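Local coordinates for phosphoheptose isomerase (Neisseria gonorrhoeae, PDB 5I01), which isomerises sedoheptulose 7-phosphate to D-glycero-D-manno-heptose 7-phosphate, the first step of the heptose biosynthesis that lipooligosaccharide synthesis depends on, as a zinc-binding homotetramer, at the interface of chains A and B and the interface of chains A and C. Sequence-based numbering; all coordinates share one arbitrary frame. Chains: chain A/B/C, Phosphoheptose isomerase.

Contact 1: the interface of chains A and B. Residues chain A 21, 24-25, 182-183; chain B 13-14, 17.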
# COMPACT_ATOMS: atom_id res chain seq x y z
N LYS A 21 19.60 -3.15 23.39
CA LYS A 21 20.23 -4.13 22.50
C LYS A 21 21.29 -4.97 23.20
O LYS A 21 21.45 -6.13 22.87
CB LYS A 21 20.81 -3.45 21.25
CG LYS A 21 19.74 -3.12 20.22
CD LYS A 21 20.36 -2.69 18.90
CE LYS A 21 19.30 -2.57 17.81
NZ LYS A 21 18.19 -1.65 18.18
N ALA A 24 19.08 -7.73 25.01
CA ALA A 24 18.56 -8.69 24.03
C ALA A 24 19.66 -9.59 23.46
O ALA A 24 19.40 -10.74 23.13
CB ALA A 24 17.83 -7.97 22.90
N GLU A 25 20.87 -9.05 23.35
CA GLU A 25 22.08 -9.79 22.96
C GLU A 25 22.35 -11.01 23.86
O GLU A 25 22.83 -12.03 23.38
CB GLU A 25 23.29 -8.84 23.00
CG GLU A 25 24.63 -9.34 22.48
CD GLU A 25 25.76 -8.34 22.73
OE1 GLU A 25 25.82 -7.75 23.84
OE2 GLU A 25 26.61 -8.14 21.83
N LEU A 182 16.36 -5.20 13.83
CA LEU A 182 17.64 -5.88 13.99
C LEU A 182 17.45 -7.39 13.85
O LEU A 182 18.17 -8.04 13.08
CB LEU A 182 18.30 -5.53 15.34
CG LEU A 182 19.51 -6.36 15.79
CD1 LEU A 182 20.61 -6.33 14.74
CD2 LEU A 182 20.04 -5.88 17.13
N LEU A 183 16.50 -7.95 14.61
CA LEU A 183 16.20 -9.38 14.57
C LEU A 183 15.88 -9.88 13.15
O LEU A 183 16.42 -10.89 12.72
CB LEU A 183 15.04 -9.74 15.52
CG LEU A 183 15.33 -9.70 17.02
CD1 LEU A 183 14.07 -9.94 17.82
CD2 LEU A 183 16.38 -10.73 17.41
N HIS B 13 25.93 -9.66 14.44
CA HIS B 13 24.87 -8.69 14.12
C HIS B 13 24.48 -7.80 15.30
O HIS B 13 24.32 -6.59 15.13
CB HIS B 13 23.63 -9.39 13.55
CG HIS B 13 23.68 -9.60 12.08
ND1 HIS B 13 23.23 -8.65 11.18
CD2 HIS B 13 24.16 -10.62 11.33
CE1 HIS B 13 23.42 -9.08 9.95
NE2 HIS B 13 23.98 -10.28 10.01
N PHE B 14 24.31 -8.39 16.49
CA PHE B 14 24.04 -7.61 17.72
C PHE B 14 25.22 -6.72 18.09
O PHE B 14 25.04 -5.54 18.39
CB PHE B 14 23.69 -8.52 18.90
CG PHE B 14 22.27 -8.98 18.91
CD1 PHE B 14 21.87 -10.03 18.10
CD2 PHE B 14 21.33 -8.37 19.73
CE1 PHE B 14 20.55 -10.47 18.10
CE2 PHE B 14 20.01 -8.80 19.75
CZ PHE B 14 19.62 -9.85 18.92
N SER B 17 25.60 -3.82 15.51
CA SER B 17 24.52 -2.85 15.72
C SER B 17 24.77 -1.95 16.94
O SER B 17 24.55 -0.75 16.88
CB SER B 17 23.16 -3.55 15.82
OG SER B 17 22.10 -2.61 15.87
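B:Phe14, from helix 6-24 of chain B, lodges its ring between two helices of chain A, 6-27 and 173-193, in a helix-packing patch of the tetramer. The apolar contacts centre on this ring. A:Leu182 sets its CD2 methyl 3.8 Å above one face of the ring, towards the rim rather than the centre. At the far end, CZ of B:Phe14 meets CD2 of A:Leu183 at 3.7 Å, the two side chains crossing obliquely. On the 6-27 side the partner is largely backbone: CD2 of B:Phe14 lies 3.6 Å from CA of A:Glu25, and the small A:Ala24 lets the ring come close to the helix. A:Glu25 and B:Phe14 run antiparallel alongside each other; with CG anti to the backbone N (chi1 -173°), the glutamate lays its methylene carbons beside CB of the phenylalanine while its carboxylate reaches onward. Leucine branching suits its place too, because CD1 of A:Leu182 turns away from the ring to the backbone O of B:His13 (3.7 Å) and to CB of B:Ser17.

Contacts of mixed character lie one turn further along the chain B helix. Serine is small enough to fit beside a long lysine chain, and OG of B:Ser17 rests 3.4 Å from CE of A:Lys21.

Contact 2: the interface of chains A and B. Residues chain A 9, 13, 172; chain B 185-186, 189.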
# COMPACT_ATOMS: atom_id res chain seq x y z
N ARG A 9 17.47 14.77 25.74
CA ARG A 9 16.40 13.86 25.34
C ARG A 9 16.84 12.94 24.20
O ARG A 9 16.66 11.74 24.29
CB ARG A 9 15.17 14.66 24.96
CG ARG A 9 13.95 13.87 24.55
CD ARG A 9 12.79 14.84 24.30
NE ARG A 9 12.20 15.34 25.53
CZ ARG A 9 11.42 14.62 26.35
NH1 ARG A 9 11.11 13.35 26.10
NH2 ARG A 9 10.95 15.19 27.46
N HIS A 13 17.66 8.75 24.22
CA HIS A 13 17.15 7.77 23.25
C HIS A 13 18.20 6.80 22.73
O HIS A 13 17.97 5.59 22.74
CB HIS A 13 16.51 8.48 22.06
CG HIS A 13 15.09 8.86 22.29
ND1 HIS A 13 14.04 8.06 21.93
CD2 HIS A 13 14.55 9.96 22.85
CE1 HIS A 13 12.90 8.65 22.24
NE2 HIS A 13 13.18 9.81 22.81
N ARG A 172 9.24 -0.12 26.60
CA ARG A 172 8.93 0.90 25.58
C ARG A 172 8.83 0.38 24.12
O ARG A 172 9.76 -0.22 23.56
CB ARG A 172 9.93 2.04 25.70
CG ARG A 172 9.41 3.38 25.22
CD ARG A 172 10.36 4.50 25.60
NE ARG A 172 10.07 5.76 24.91
CZ ARG A 172 10.67 6.92 25.15
NH1 ARG A 172 11.62 7.01 26.08
NH2 ARG A 172 10.32 8.00 24.46
N HIS B 185 12.32 7.96 15.77
CA HIS B 185 11.72 7.92 17.11
C HIS B 185 12.18 9.06 18.02
O HIS B 185 11.40 9.56 18.81
CB HIS B 185 12.00 6.57 17.77
CG HIS B 185 11.15 5.46 17.24
ND1 HIS B 185 11.61 4.17 17.09
CD2 HIS B 185 9.86 5.44 16.85
CE1 HIS B 185 10.64 3.41 16.62
NE2 HIS B 185 9.57 4.16 16.46
N ALA B 186 13.43 9.47 17.89
CA ALA B 186 13.98 10.62 18.64
C ALA B 186 13.33 11.94 18.23
O ALA B 186 13.02 12.77 19.08
CB ALA B 186 15.49 10.69 18.46
N ASP B 189 9.55 12.07 19.46
CA ASP B 189 9.52 12.37 20.89
C ASP B 189 9.94 13.80 21.23
O ASP B 189 9.44 14.38 22.20
CB ASP B 189 10.37 11.38 21.67
CG ASP B 189 10.25 11.58 23.17
OD1 ASP B 189 9.13 11.38 23.69
OD2 ASP B 189 11.25 11.97 23.81
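A:His13 and A:Arg9 converge on the carboxylate of B:Asp189 at a subunit interface of this SIS-family isomerase, in a patch where helix 6-27 of chain A meets helix 173-194 of chain B. The tight part is OD2 of B:Asp189, which accepts hydrogen bonds from NH1 of A:Arg9 and NE2 of A:His13, coming from opposite faces of its plane. NH1 of A:Arg9 bonds OD2 of B:Asp189 at 2.7 Å from the syn side, close to the guanidinium plane, and completes a salt bridge. CG and CD of the arginine run past OD2, and the bend at chi3 (-77°) folds the guanidinium back so that NH1 meets it. NE2 of A:His13 donates to OD2 of B:Asp189 at 3.1 Å, nearly straight (174° at H) and in the ring plane, yet from above the carboxylate plane. The ring is also packed: CA of B:Ala186 lies 4.1 Å above its centre, an approach eased by alanine's short side chain.

The other carboxylate oxygen is held more loosely. NH2 of A:Arg172, at the end of a chain extended from CG to NE, stays 3.7 Å from OD1 of B:Asp189, a long salt bridge with the planes 74° apart. Such positive neighbours would be expected to favour the ionised aspartate.

Contact 3: the interface of chains A and C. Residues chain A 58-59, 62, 85-86, 88, 91; chain C 88-89.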
# COMPACT_ATOMS: atom_id res chain seq x y z
N ALA A 58 3.67 -3.06 10.91
CA ALA A 58 3.19 -3.25 9.54
C ALA A 58 4.29 -2.89 8.59
O ALA A 58 4.53 -3.59 7.62
CB ALA A 58 1.95 -2.42 9.26
N ALA A 59 4.96 -1.77 8.87
CA ALA A 59 6.19 -1.38 8.18
C ALA A 59 7.26 -2.47 8.26
O ALA A 59 7.90 -2.76 7.26
CB ALA A 59 6.72 -0.06 8.75
N GLN A 62 6.38 -5.54 5.88
CA GLN A 62 6.64 -5.32 4.45
C GLN A 62 8.13 -5.11 4.15
O GLN A 62 8.57 -5.41 3.04
CB GLN A 62 5.74 -4.22 3.85
CG GLN A 62 6.06 -2.77 4.17
CD GLN A 62 5.20 -1.80 3.36
OE1 GLN A 62 3.96 -1.89 3.36
NE2 GLN A 62 5.85 -0.88 2.65
N THR A 85 -0.02 -7.01 5.12
CA THR A 85 -0.36 -5.66 5.57
C THR A 85 -0.34 -4.63 4.44
O THR A 85 -0.32 -3.46 4.72
CB THR A 85 0.65 -5.21 6.67
OG1 THR A 85 1.98 -5.27 6.16
CG2 THR A 85 0.56 -6.12 7.89
N THR A 86 -0.32 -5.08 3.18
CA THR A 86 -0.14 -4.18 2.03
C THR A 86 -1.40 -3.95 1.17
O THR A 86 -1.60 -2.84 0.65
CB THR A 86 0.96 -4.71 1.08
OG1 THR A 86 0.61 -6.02 0.62
CG2 THR A 86 2.31 -4.76 1.75
N THR A 88 -4.66 -2.80 0.52
CA THR A 88 -5.57 -1.89 1.21
C THR A 88 -7.02 -2.19 0.89
O THR A 88 -7.89 -1.93 1.70
CB THR A 88 -5.27 -0.42 0.91
OG1 THR A 88 -5.41 -0.18 -0.49
CG2 THR A 88 -3.86 -0.06 1.34
N LEU A 91 -7.60 -5.06 3.44
CA LEU A 91 -7.66 -4.51 4.79
C LEU A 91 -8.99 -3.76 5.04
O LEU A 91 -9.68 -4.03 6.03
CB LEU A 91 -6.46 -3.60 5.08
CG LEU A 91 -5.07 -4.26 5.18
CD1 LEU A 91 -3.99 -3.20 5.19
CD2 LEU A 91 -4.92 -5.12 6.41
N THR C 88 -0.70 1.92 5.11
CA THR C 88 -1.13 0.75 5.86
C THR C 88 -0.64 0.73 7.31
O THR C 88 -1.28 0.13 8.17
CB THR C 88 -0.72 -0.55 5.15
OG1 THR C 88 0.71 -0.59 5.00
CG2 THR C 88 -1.38 -0.64 3.76
N SER C 89 0.49 1.37 7.59
CA SER C 89 0.92 1.58 8.97
C SER C 89 -0.12 2.42 9.68
O SER C 89 -0.49 2.11 10.81
CB SER C 89 2.29 2.26 9.06
OG SER C 89 3.33 1.36 8.71
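C:Thr88 pushes its branched side chain against chain A at the two-fold interface between subunits A and C of the homotetramer, where residue 88 of each chain meets its copy. With 55 Å² hidden it dominates this small patch; A:Thr85 and C:Ser89 follow with 12 and 11 Å². A polar approach runs from the hydroxyl OG1 of C:Thr88 to the backbone O of A:Thr85 at 3.1 Å. The carbonyl oxygen faces the threonine side chain from beside it and OG1 skirts it, so this is at most a bent, doubtful hydrogen bond, with the hydroxyl as donor. OG1 stands between the backbone N and the carbonyl carbon of its own residue (chi1 59°). The methyl reaches on to chain A: CG2 of C:Thr88 meets CG2 of A:Thr88 at 3.5 Å, the two side chains crossing at about a right angle. CD1 of A:Leu91 lies 3.9 Å from CG2 of C:Thr88. Threonine suits a place like this because one short side chain supplies both a hydroxyl and a methyl.

C:Ser89 extends the patch along helix 56-69 of chain A. OG of C:Ser89 lies 3.5 Å from the backbone N of A:Ala59, with the methyl of A:Ala58 nearby; small alanines allow the serine to approach the helix.

In the fold, C:Thr88 and C:Ser89 open helix 88-97 of chain C, whose start faces the loop after strand 81-83, the first turns of helix 56-69 and helix 88-97 of chain A.

Contacts 1 and 2 belong to the A-B interface, their C-alpha centres about 18 Å apart. In contact 1, helices 6-27 and 173-193 of chain A meet the N-terminal helix of chain B; in contact 2 the N-terminal helix of chain A, with the loop residue A:Arg172, meets the last helix of chain B. B:His13 offers its backbone O to contact 1, whereas A:His13 gives its imidazole to contact 2. The two-fold symmetry repeats each contact with the chains exchanged. Contact 3, about 25 Å from contact 1 and 24 Å from contact 2, joins chain A to chain C through a separate surface, consistent with a homotetramer.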